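Local coordinates for putative cytosine/guanine deaminase (Unidentified, PDB 2PAJ), which catalyses the zinc-dependent hydrolytic deamination of 2-amino-4-hydroxypteridines to 2,4-dihydroxypteridines, with release of ammonium, at residues A71-H76 with R396-D401; D401-G404 with Y410-D413; G390-A395 with V403-V408; R210-V215 with L446-K451. One frame throughout, in Å; residues are numbered along the deposited sequence.

The four contacts illustrate how chemistry changes from the core of an amidohydrolase barrel to its periphery. Interaction 1 is buried and apolar, setting the end of helix 383-398 against the strand that leads to a zinc ligand. Interaction 3 is also buried and uses the same helix, but there alanine methyls meet the backbone carbonyls of the following loop. Interaction 2 ties that loop to itself, partly buried, through a backbone hydrogen bond and a tyrosine; it shares D401 with interaction 1 and V403 and G404 with interaction 3. Interaction 4, also partly buried, is a small methionine contact with a hairpin turn, and D413 of interaction 2 hydrogen-bonds to A449 there.

Interaction 1 of 4, residues A71-H76 with R396-D401. With ZN (zinc ion), chain B.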
loop_
_atom_site.group_PDB
_atom_site.type_symbol
_atom_site.label_atom_id
_atom_site.label_comp_id
_atom_site.label_asym_id
_atom_site.label_seq_id
_atom_site.Cartn_x
_atom_site.Cartn_y
_atom_site.Cartn_z
ATOM N N ALA A 71 -2.989 11.229 -2.759
ATOM C CA ALA A 71 -2.152 10.469 -1.826
ATOM C C ALA A 71 -1.858 9.065 -2.383
ATOM O O ALA A 71 -2.664 8.504 -3.118
ATOM C CB ALA A 71 -2.838 10.382 -0.465
ATOM N N TRP A 72 -0.705 8.497 -2.047
ATOM C CA TRP A 72 -0.359 7.178 -2.562
ATOM C C TRP A 72 -1.179 6.050 -1.947
ATOM O O TRP A 72 -1.689 6.147 -0.835
ATOM C CB TRP A 72 1.121 6.850 -2.315
ATOM C CG TRP A 72 2.101 7.824 -2.870
ATOM C CD1 TRP A 72 2.896 8.686 -2.166
ATOM C CD2 TRP A 72 2.343 8.090 -4.252
ATOM N NE1 TRP A 72 3.606 9.480 -3.026
ATOM C CE2 TRP A 72 3.288 9.137 -4.317
ATOM C CE3 TRP A 72 1.847 7.551 -5.451
ATOM C CZ2 TRP A 72 3.755 9.659 -5.532
ATOM C CZ3 TRP A 72 2.304 8.063 -6.652
ATOM C CH2 TRP A 72 3.251 9.112 -6.685
ATOM N N VAL A 73 -1.284 4.968 -2.703
ATOM C CA VAL A 73 -1.985 3.770 -2.286
ATOM C C VAL A 73 -0.975 2.626 -2.396
ATOM O O VAL A 73 -0.581 2.231 -3.492
ATOM C CB VAL A 73 -3.191 3.477 -3.203
ATOM C CG1 VAL A 73 -3.961 2.275 -2.684
ATOM C CG2 VAL A 73 -4.088 4.686 -3.273
ATOM N N ASN A 74 -0.539 2.119 -1.253
ATOM C CA ASN A 74 0.409 1.017 -1.211
ATOM C C ASN A 74 -0.392 -0.278 -1.171
ATOM O O ASN A 74 -1.185 -0.480 -0.265
ATOM C CB ASN A 74 1.289 1.139 0.034
ATOM C CG ASN A 74 2.170 -0.069 0.247
ATOM O OD1 ASN A 74 3.121 -0.292 -0.493
ATOM N ND2 ASN A 74 1.847 -0.865 1.263
ATOM N N THR A 75 -0.181 -1.148 -2.152
ATOM C CA THR A 75 -0.919 -2.398 -2.230
ATOM C C THR A 75 -0.203 -3.670 -1.779
ATOM O O THR A 75 -0.720 -4.765 -1.986
ATOM C CB THR A 75 -1.456 -2.629 -3.647
ATOM O OG1 THR A 75 -0.371 -2.752 -4.569
ATOM C CG2 THR A 75 -2.325 -1.475 -4.064
ATOM N N HIS A 76 0.972 -3.538 -1.167
ATOM C CA HIS A 76 1.712 -4.695 -0.665
ATOM C C HIS A 76 2.806 -4.267 0.312
ATOM O O HIS A 76 3.533 -3.319 0.052
ATOM C CB HIS A 76 2.309 -5.499 -1.815
ATOM C CG HIS A 76 2.961 -6.771 -1.373
ATOM N ND1 HIS A 76 2.269 -7.785 -0.753
ATOM C CD2 HIS A 76 4.254 -7.165 -1.407
ATOM C CE1 HIS A 76 3.108 -8.747 -0.417
ATOM N NE2 HIS A 76 4.320 -8.396 -0.802
ATOM N N ARG A 396 -8.419 0.749 -7.298
ATOM C CA ARG A 396 -9.367 -0.127 -7.973
ATOM C C ARG A 396 -8.998 -1.602 -7.845
ATOM O O ARG A 396 -9.850 -2.478 -7.987
ATOM C CB ARG A 396 -9.537 0.281 -9.450
ATOM C CG ARG A 396 -10.517 1.475 -9.627
ATOM C CD ARG A 396 -11.061 1.627 -11.068
ATOM N NE ARG A 396 -10.036 2.049 -12.040
ATOM C CZ ARG A 396 -9.730 3.318 -12.351
ATOM N NH1 ARG A 396 -10.365 4.346 -11.784
ATOM N NH2 ARG A 396 -8.779 3.565 -13.242
ATOM N N VAL A 397 -7.730 -1.874 -7.559
ATOM C CA VAL A 397 -7.265 -3.243 -7.382
ATOM C C VAL A 397 -7.721 -3.748 -6.010
ATOM O O VAL A 397 -8.063 -4.920 -5.838
ATOM C CB VAL A 397 -5.725 -3.317 -7.507
ATOM C CG1 VAL A 397 -5.204 -4.600 -6.904
ATOM C CG2 VAL A 397 -5.327 -3.220 -8.985
ATOM N N MET A 398 -7.753 -2.846 -5.039
ATOM C CA MET A 398 -8.179 -3.213 -3.703
ATOM C C MET A 398 -9.685 -2.963 -3.498
ATOM O O MET A 398 -10.234 -3.217 -2.424
ATOM C CB MET A 398 -7.337 -2.467 -2.656
ATOM C CG MET A 398 -5.839 -2.730 -2.779
ATOM S SD MET A 398 -4.903 -2.771 -1.235
ATOM C CE MET A 398 -4.840 -1.080 -0.837
ATOM N N GLY A 399 -10.353 -2.469 -4.531
ATOM C CA GLY A 399 -11.784 -2.245 -4.425
ATOM C C GLY A 399 -12.246 -0.942 -3.800
ATOM O O GLY A 399 -13.447 -0.740 -3.594
ATOM N N LEU A 400 -11.300 -0.064 -3.486
ATOM C CA LEU A 400 -11.625 1.239 -2.921
ATOM C C LEU A 400 -11.797 2.238 -4.071
ATOM O O LEU A 400 -10.969 3.127 -4.265
ATOM C CB LEU A 400 -10.508 1.686 -1.988
ATOM C CG LEU A 400 -10.387 0.902 -0.681
ATOM C CD1 LEU A 400 -9.194 1.424 0.094
ATOM C CD2 LEU A 400 -11.667 1.046 0.139
ATOM N N ASP A 401 -12.900 2.084 -4.801
ATOM C CA ASP A 401 -13.218 2.883 -5.973
ATOM C C ASP A 401 -13.529 4.369 -5.832
ATOM O O ASP A 401 -13.587 5.079 -6.833
ATOM C CB ASP A 401 -14.340 2.192 -6.743
ATOM C CG ASP A 401 -14.003 0.752 -7.065
ATOM O OD1 ASP A 401 -12.810 0.480 -7.308
ATOM O OD2 ASP A 401 -14.911 -0.106 -7.081
HETATM ZN ZN ZN B . 6.230 -9.468 -0.119
#
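M398, at the end of helix 383-398, lays its thioether against T75 and V73, and three methyl groups define how the side chains meet. T75 and M398 cross obliquely: CG2 of the threonine rests 3.9 Å from CG of M398 and is nearly as close to SD. With chi1 of T75 at 63°, OG1 sits between the backbone N and the carbonyl carbon, where it hydrogen-bonds with S332 OG, and CG2 is left for the methionine. M398 bends at its second and third torsions, and its end passes V73, the two side chains running in opposite directions. Its CE ends 3.9 Å from CG1 of V73, and the same methyl lies 3.7 Å from the backbone O of N74. W282 and A135 also touch the side chain of M398.

This is the inner wall of the TIM barrel typical of amidohydrolases. Strand 67-73 runs directly into the metal site: NE2 of H76 binds the zinc ion at 2.3 Å, together with H78, H248 and D336. N74, whose CB faces away from the helix, hydrogen-bonds through OD1 with V335 N. With N74 OD1 and T75 OG1 thus partnered outside the contact, M398 meets V73 and T75 by van der Waals packing, held by fit and not by any directional bond; helix and strand have their polar tie in the backbone bond between V73 N and G390 O.

Interaction 2 of 4, residues D401-G404 with Y410-D413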
loop_
_atom_site.group_PDB
_atom_site.type_symbol
_atom_site.label_atom_id
_atom_site.label_comp_id
_atom_site.label_asym_id
_atom_site.label_seq_id
_atom_site.Cartn_x
_atom_site.Cartn_y
_atom_site.Cartn_z
ATOM N N ASP A 401 -12.900 2.084 -4.801
ATOM C CA ASP A 401 -13.218 2.883 -5.973
ATOM C C ASP A 401 -13.529 4.369 -5.832
ATOM O O ASP A 401 -13.587 5.079 -6.833
ATOM C CB ASP A 401 -14.340 2.192 -6.743
ATOM C CG ASP A 401 -14.003 0.752 -7.065
ATOM O OD1 ASP A 401 -12.810 0.480 -7.308
ATOM O OD2 ASP A 401 -14.911 -0.106 -7.081
ATOM N N GLU A 402 -13.743 4.855 -4.621
ATOM C CA GLU A 402 -13.999 6.278 -4.468
ATOM C C GLU A 402 -12.767 6.904 -3.834
ATOM O O GLU A 402 -12.842 7.944 -3.173
ATOM C CB GLU A 402 -15.243 6.521 -3.615
ATOM C CG GLU A 402 -16.557 6.233 -4.357
ATOM C CD GLU A 402 -17.789 6.682 -3.579
ATOM O OE1 GLU A 402 -17.885 6.358 -2.373
ATOM O OE2 GLU A 402 -18.665 7.357 -4.168
ATOM N N VAL A 403 -11.630 6.243 -4.065
ATOM C CA VAL A 403 -10.306 6.645 -3.567
ATOM C C VAL A 403 -9.264 6.575 -4.709
ATOM O O VAL A 403 -9.438 5.828 -5.668
ATOM C CB VAL A 403 -9.844 5.701 -2.418
ATOM C CG1 VAL A 403 -8.576 6.226 -1.782
ATOM C CG2 VAL A 403 -10.939 5.561 -1.386
ATOM N N GLY A 404 -8.198 7.368 -4.606
ATOM C CA GLY A 404 -7.146 7.353 -5.614
ATOM C C GLY A 404 -7.208 8.349 -6.767
ATOM O O GLY A 404 -6.435 8.251 -7.717
ATOM N N TYR A 410 -14.805 12.296 -5.232
ATOM C CA TYR A 410 -13.961 11.291 -4.612
ATOM C C TYR A 410 -13.544 11.646 -3.196
ATOM O O TYR A 410 -13.705 12.781 -2.752
ATOM C CB TYR A 410 -12.720 11.056 -5.458
ATOM C CG TYR A 410 -12.974 10.287 -6.721
ATOM C CD1 TYR A 410 -13.687 10.857 -7.782
ATOM C CD2 TYR A 410 -12.487 8.980 -6.863
ATOM C CE1 TYR A 410 -13.902 10.151 -8.946
ATOM C CE2 TYR A 410 -12.693 8.263 -8.021
ATOM C CZ TYR A 410 -13.402 8.851 -9.063
ATOM O OH TYR A 410 -13.611 8.146 -10.225
ATOM N N ALA A 411 -13.023 10.659 -2.479
ATOM C CA ALA A 411 -12.574 10.876 -1.112
ATOM C C ALA A 411 -11.419 11.868 -1.128
ATOM O O ALA A 411 -10.615 11.884 -2.058
ATOM C CB ALA A 411 -12.133 9.551 -0.485
ATOM N N ALA A 412 -11.335 12.687 -0.086
ATOM C CA ALA A 412 -10.286 13.699 0.017
ATOM C C ALA A 412 -8.958 13.189 0.562
ATOM O O ALA A 412 -8.596 13.485 1.703
ATOM C CB ALA A 412 -10.770 14.862 0.867
ATOM N N ASP A 413 -8.242 12.422 -0.257
ATOM C CA ASP A 413 -6.925 11.904 0.114
ATOM C C ASP A 413 -5.973 12.609 -0.830
ATOM O O ASP A 413 -5.776 12.184 -1.972
ATOM C CB ASP A 413 -6.862 10.396 -0.089
ATOM C CG ASP A 413 -7.960 9.676 0.651
ATOM O OD1 ASP A 413 -8.131 9.933 1.866
ATOM O OD2 ASP A 413 -8.653 8.855 0.018
#
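Y410 reaches from one limb of a loop across the backbone of the other, at D401 and E402. Its CB lies 3.9 Å from the carbonyl O of E402. From there CG is placed anti to the carbonyl carbon of Y410 (chi1 -73°), which turns the ring toward the 401-404 limb. The distance from Y410 CD2 to E402 C is 3.7 Å. V403 N stands 4.0 Å from CD2 of Y410 at the ring edge, near its plane. One atom further out, CE2 approaches the carbonyl O of D401 at 3.5 Å, obliquely to the ring. K405 also touches the tyrosine.

Both limbs belong to the connection between helix 383-398 and strand 414-418, the strand that pairs antiparallel with strand 67-73 of the amidohydrolase barrel. The connection folds back on itself, and its two limbs are joined by a backbone hydrogen bond from A411 N to E402 O, 2.8 Å long and nearly straight at 165°. E402 is in turn backbone-bonded to P209, while its carboxylate makes a weak, long ion pair with R210.

Beyond A411 the chain passes through an inverse gamma turn centred on A412, which brings D413 to V403. The two side chains meet at an angle, with CG1 of V403 beside OD2 of D413. That carboxylate is taken up on both oxygens: OD2 forms a salt bridge with R163, and OD1 accepts a hydrogen bond from A449 N.

Interaction 3 of 4, residues G390-A395 with V403-V408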
loop_
_atom_site.group_PDB
_atom_site.type_symbol
_atom_site.label_atom_id
_atom_site.label_comp_id
_atom_site.label_asym_id
_atom_site.label_seq_id
_atom_site.Cartn_x
_atom_site.Cartn_y
_atom_site.Cartn_z
ATOM N N GLY A 390 0.414 4.194 -8.885
ATOM C CA GLY A 390 0.603 4.433 -7.463
ATOM C C GLY A 390 -0.570 5.015 -6.707
ATOM O O GLY A 390 -0.527 5.122 -5.477
ATOM N N THR A 391 -1.617 5.384 -7.435
ATOM C CA THR A 391 -2.798 5.965 -6.813
ATOM C C THR A 391 -4.084 5.236 -7.196
ATOM O O THR A 391 -4.397 4.202 -6.621
ATOM C CB THR A 391 -2.929 7.489 -7.150
ATOM O OG1 THR A 391 -3.044 7.662 -8.564
ATOM C CG2 THR A 391 -1.697 8.259 -6.670
ATOM N N ALA A 392 -4.814 5.769 -8.172
ATOM C CA ALA A 392 -6.081 5.198 -8.626
ATOM C C ALA A 392 -5.993 3.742 -9.092
ATOM O O ALA A 392 -6.958 2.991 -8.974
ATOM C CB ALA A 392 -6.648 6.067 -9.726
ATOM N N GLY A 393 -4.844 3.347 -9.631
ATOM C CA GLY A 393 -4.677 1.976 -10.076
ATOM C C GLY A 393 -4.714 1.021 -8.899
ATOM O O GLY A 393 -5.366 -0.017 -8.947
ATOM N N GLY A 394 -4.017 1.371 -7.828
ATOM C CA GLY A 394 -4.002 0.511 -6.660
ATOM C C GLY A 394 -5.347 0.476 -5.966
ATOM O O GLY A 394 -5.758 -0.551 -5.437
ATOM N N ALA A 395 -6.035 1.609 -5.981
ATOM C CA ALA A 395 -7.343 1.720 -5.356
ATOM C C ALA A 395 -8.347 0.768 -5.974
ATOM O O ALA A 395 -9.043 0.057 -5.266
ATOM C CB ALA A 395 -7.847 3.151 -5.462
ATOM N N VAL A 403 -11.630 6.243 -4.065
ATOM C CA VAL A 403 -10.306 6.645 -3.567
ATOM C C VAL A 403 -9.264 6.575 -4.709
ATOM O O VAL A 403 -9.438 5.828 -5.668
ATOM C CB VAL A 403 -9.844 5.701 -2.418
ATOM C CG1 VAL A 403 -8.576 6.226 -1.782
ATOM C CG2 VAL A 403 -10.939 5.561 -1.386
ATOM N N GLY A 404 -8.198 7.368 -4.606
ATOM C CA GLY A 404 -7.146 7.353 -5.614
ATOM C C GLY A 404 -7.208 8.349 -6.767
ATOM O O GLY A 404 -6.435 8.251 -7.717
ATOM N N LYS A 405 -8.110 9.317 -6.694
ATOM C CA LYS A 405 -8.253 10.295 -7.764
ATOM C C LYS A 405 -8.570 11.685 -7.242
ATOM O O LYS A 405 -9.447 11.852 -6.398
ATOM C CB LYS A 405 -9.369 9.873 -8.701
ATOM C CG LYS A 405 -8.932 9.424 -10.073
ATOM C CD LYS A 405 -10.173 9.163 -10.893
ATOM C CE LYS A 405 -9.890 8.950 -12.362
ATOM N NZ LYS A 405 -11.196 8.985 -13.107
ATOM N N VAL A 406 -7.852 12.689 -7.734
ATOM C CA VAL A 406 -8.144 14.048 -7.302
ATOM C C VAL A 406 -9.206 14.543 -8.295
ATOM O O VAL A 406 -8.899 15.209 -9.286
ATOM C CB VAL A 406 -6.900 14.970 -7.336
ATOM C CG1 VAL A 406 -7.222 16.300 -6.662
ATOM C CG2 VAL A 406 -5.750 14.301 -6.633
ATOM N N ALA A 407 -10.455 14.169 -8.033
ATOM C CA ALA A 407 -11.577 14.551 -8.874
ATOM C C ALA A 407 -12.761 14.804 -7.962
ATOM O O ALA A 407 -12.873 14.194 -6.909
ATOM C CB ALA A 407 -11.888 13.437 -9.868
ATOM N N VAL A 408 -13.628 15.724 -8.356
ATOM C CA VAL A 408 -14.791 16.052 -7.544
ATOM C C VAL A 408 -15.679 14.808 -7.345
ATOM O O VAL A 408 -15.983 14.087 -8.287
ATOM C CB VAL A 408 -15.581 17.241 -8.189
ATOM C CG1 VAL A 408 -16.037 16.883 -9.585
ATOM C CG2 VAL A 408 -16.752 17.615 -7.326
#
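The carbonyl O of G404 faces the flank of helix 383-398, where T391 and A392 border it. A392 N lies 3.0 Å from this oxygen, but at too poor an angle to count as a hydrogen bond, and CB of A392 adjoins it too. T391 OG1 is 3.5 Å from G404 O, its own hydrogen bond being with I387 O. Helix 383-398 of the amidohydrolase barrel here packs against the loop that leads on to strand 414-418; the helix carries a wider pi-type turn at 390-393, and G390 is backbone-bonded to V73 of strand 67-73.

G404 adopts a positive phi of 93°, and its CA sits 3.9 Å from CA of A392. Because G404 has no side chain, the loop backbone can lie directly on the helix, and the small alanines help. One turn further along, A395 turns its CB toward the loop and meets the carbonyl O of V403. A395 CB and V403 CB are 4.4 Å apart. The helical bond from A395 N to T391 O is 3.1 Å long. K405 closes the contact: its chain, extended beyond CG, takes NZ away to a salt bridge with D30, while CG stays 4.1 Å from CB of A392.

Interaction 4 of 4, residues R210-V215 with L446-K451; sequences RAMRRV and LFSAGK
No flat group lies face or edge against another where M212 meets S448 and A449; the contact belongs to a thioether, a methyl and a hydroxyl. Of the planar groups, the guanidinium of R210 forms a salt bridge with D44 and a hydrogen bond with G409 O, and F447 touches R452. The motif on one side is a tight beta hairpin, in which strands 442-448 and 451-455 are joined by a type I' turn from S448 to K451. Two backbone bonds close it, S448 N to K451 O at 2.9 Å and K451 N to S448 O at 3.0 Å, and both central residues, A449 and G450, have the positive phi angles this turn requires.

On the other side, M212 immediately precedes strand 213-217 of the amidohydrolase barrel, which runs parallel to strands 163-168 and 244-248. The methionine thus spans from the entry of a barrel strand to a turn outside the parallel barrel strands. Its CB points to the hairpin, and the chain then coils, bent at both the second and third torsions (-56° and -70°), so that sulfur and terminal methyl find different partners. SD lies 3.9 Å from CB of A449, whose own CB faces back toward it. R163 flanks M212 as well, and A449 N is held by D413 OD1.

S448 sets its hydroxyl anti to its backbone N (chi1 -173°), where OG hydrogen-bonds with G161 O and lies 4.0 Å from CE of M212.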
loop_
_atom_site.group_PDB
_atom_site.type_symbol
_atom_site.label_atom_id
_atom_site.label_comp_id
_atom_site.label_asym_id
_atom_site.label_seq_id
_atom_site.Cartn_x
_atom_site.Cartn_y
_atom_site.Cartn_z
ATOM N N ARG A 210 -14.948 3.683 0.075
ATOM C CA ARG A 210 -14.123 4.678 0.739
ATOM C C ARG A 210 -14.031 4.303 2.211
ATOM O O ARG A 210 -14.055 5.148 3.109
ATOM C CB ARG A 210 -14.699 6.090 0.547
ATOM C CG ARG A 210 -16.141 6.270 0.960
ATOM C CD ARG A 210 -16.761 7.354 0.113
ATOM N NE ARG A 210 -16.177 8.667 0.360
ATOM C CZ ARG A 210 -16.124 9.646 -0.545
ATOM N NH1 ARG A 210 -16.607 9.457 -1.773
ATOM N NH2 ARG A 210 -15.622 10.833 -0.211
ATOM N N ALA A 211 -13.925 3.003 2.440
ATOM C CA ALA A 211 -13.811 2.460 3.776
ATOM C C ALA A 211 -12.454 2.845 4.384
ATOM O O ALA A 211 -11.462 2.960 3.675
ATOM C CB ALA A 211 -13.961 0.942 3.714
ATOM N N MET A 212 -12.422 3.065 5.693
ATOM C CA MET A 212 -11.182 3.399 6.377
ATOM C C MET A 212 -10.552 2.118 6.897
ATOM O O MET A 212 -9.436 2.127 7.420
ATOM C CB MET A 212 -11.440 4.364 7.535
ATOM C CG MET A 212 -11.805 5.772 7.100
ATOM S SD MET A 212 -10.584 6.553 6.015
ATOM C CE MET A 212 -9.234 6.824 7.156
ATOM N N ARG A 213 -11.286 1.018 6.747
ATOM C CA ARG A 213 -10.829 -0.299 7.170
ATOM C C ARG A 213 -11.274 -1.387 6.213
ATOM O O ARG A 213 -12.404 -1.394 5.747
ATOM C CB ARG A 213 -11.323 -0.609 8.574
ATOM C CG ARG A 213 -10.465 0.019 9.613
ATOM C CD ARG A 213 -11.088 -0.020 10.969
ATOM N NE ARG A 213 -10.128 0.457 11.955
ATOM C CZ ARG A 213 -10.334 0.467 13.264
ATOM N NH1 ARG A 213 -11.491 0.032 13.755
ATOM N NH2 ARG A 213 -9.369 0.876 14.080
ATOM N N ARG A 214 -10.362 -2.305 5.927
ATOM C CA ARG A 214 -10.625 -3.401 5.018
ATOM C C ARG A 214 -9.891 -4.657 5.424
ATOM O O ARG A 214 -8.873 -4.602 6.115
ATOM C CB ARG A 214 -10.202 -3.024 3.609
ATOM C CG ARG A 214 -11.156 -2.105 2.939
ATOM C CD ARG A 214 -11.574 -2.693 1.627
ATOM N NE ARG A 214 -12.939 -2.316 1.310
ATOM C CZ ARG A 214 -13.519 -2.563 0.148
ATOM N NH1 ARG A 214 -12.843 -3.189 -0.805
ATOM N NH2 ARG A 214 -14.770 -2.180 -0.061
ATOM N N VAL A 215 -10.409 -5.790 4.963
ATOM C CA VAL A 215 -9.841 -7.096 5.258
ATOM C C VAL A 215 -9.836 -7.931 3.991
ATOM O O VAL A 215 -10.788 -7.900 3.234
ATOM C CB VAL A 215 -10.685 -7.836 6.336
ATOM C CG1 VAL A 215 -10.108 -9.225 6.600
ATOM C CG2 VAL A 215 -10.739 -7.017 7.623
ATOM N N LEU A 446 -0.916 16.605 3.938
ATOM C CA LEU A 446 -1.400 15.283 3.550
ATOM C C LEU A 446 -2.822 15.216 4.099
ATOM O O LEU A 446 -3.052 15.540 5.267
ATOM C CB LEU A 446 -0.563 14.165 4.186
ATOM C CG LEU A 446 -0.534 12.759 3.544
ATOM C CD1 LEU A 446 -0.716 11.709 4.618
ATOM C CD2 LEU A 446 -1.597 12.618 2.469
ATOM N N PHE A 447 -3.766 14.810 3.251
ATOM C CA PHE A 447 -5.164 14.683 3.634
ATOM C C PHE A 447 -5.663 13.266 3.482
ATOM O O PHE A 447 -5.472 12.643 2.441
ATOM C CB PHE A 447 -6.049 15.587 2.788
ATOM C CG PHE A 447 -5.922 17.028 3.127
ATOM C CD1 PHE A 447 -5.123 17.870 2.370
ATOM C CD2 PHE A 447 -6.580 17.537 4.233
ATOM C CE1 PHE A 447 -4.978 19.205 2.711
ATOM C CE2 PHE A 447 -6.448 18.862 4.592
ATOM C CZ PHE A 447 -5.640 19.709 3.825
ATOM N N SER A 448 -6.295 12.764 4.539
ATOM C CA SER A 448 -6.861 11.431 4.524
ATOM C C SER A 448 -8.308 11.574 4.962
ATOM O O SER A 448 -8.607 11.977 6.096
ATOM C CB SER A 448 -6.113 10.495 5.475
ATOM O OG SER A 448 -6.584 9.164 5.332
ATOM N N ALA A 449 -9.212 11.256 4.043
ATOM C CA ALA A 449 -10.628 11.361 4.330
ATOM C C ALA A 449 -10.948 12.794 4.775
ATOM O O ALA A 449 -11.736 13.004 5.703
ATOM C CB ALA A 449 -11.012 10.360 5.415
ATOM N N GLY A 450 -10.318 13.767 4.112
ATOM C CA GLY A 450 -10.558 15.168 4.412
ATOM C C GLY A 450 -9.933 15.712 5.680
ATOM O O GLY A 450 -10.230 16.834 6.097
ATOM N N LYS A 451 -9.077 14.926 6.317
ATOM C CA LYS A 451 -8.436 15.398 7.529
ATOM C C LYS A 451 -6.951 15.554 7.292
ATOM O O LYS A 451 -6.340 14.773 6.563
ATOM C CB LYS A 451 -8.723 14.439 8.684
ATOM C CG LYS A 451 -10.196 14.490 9.060
ATOM C CD LYS A 451 -10.587 13.622 10.243
ATOM C CE LYS A 451 -12.081 13.817 10.494
ATOM N NZ LYS A 451 -12.607 13.073 11.669
#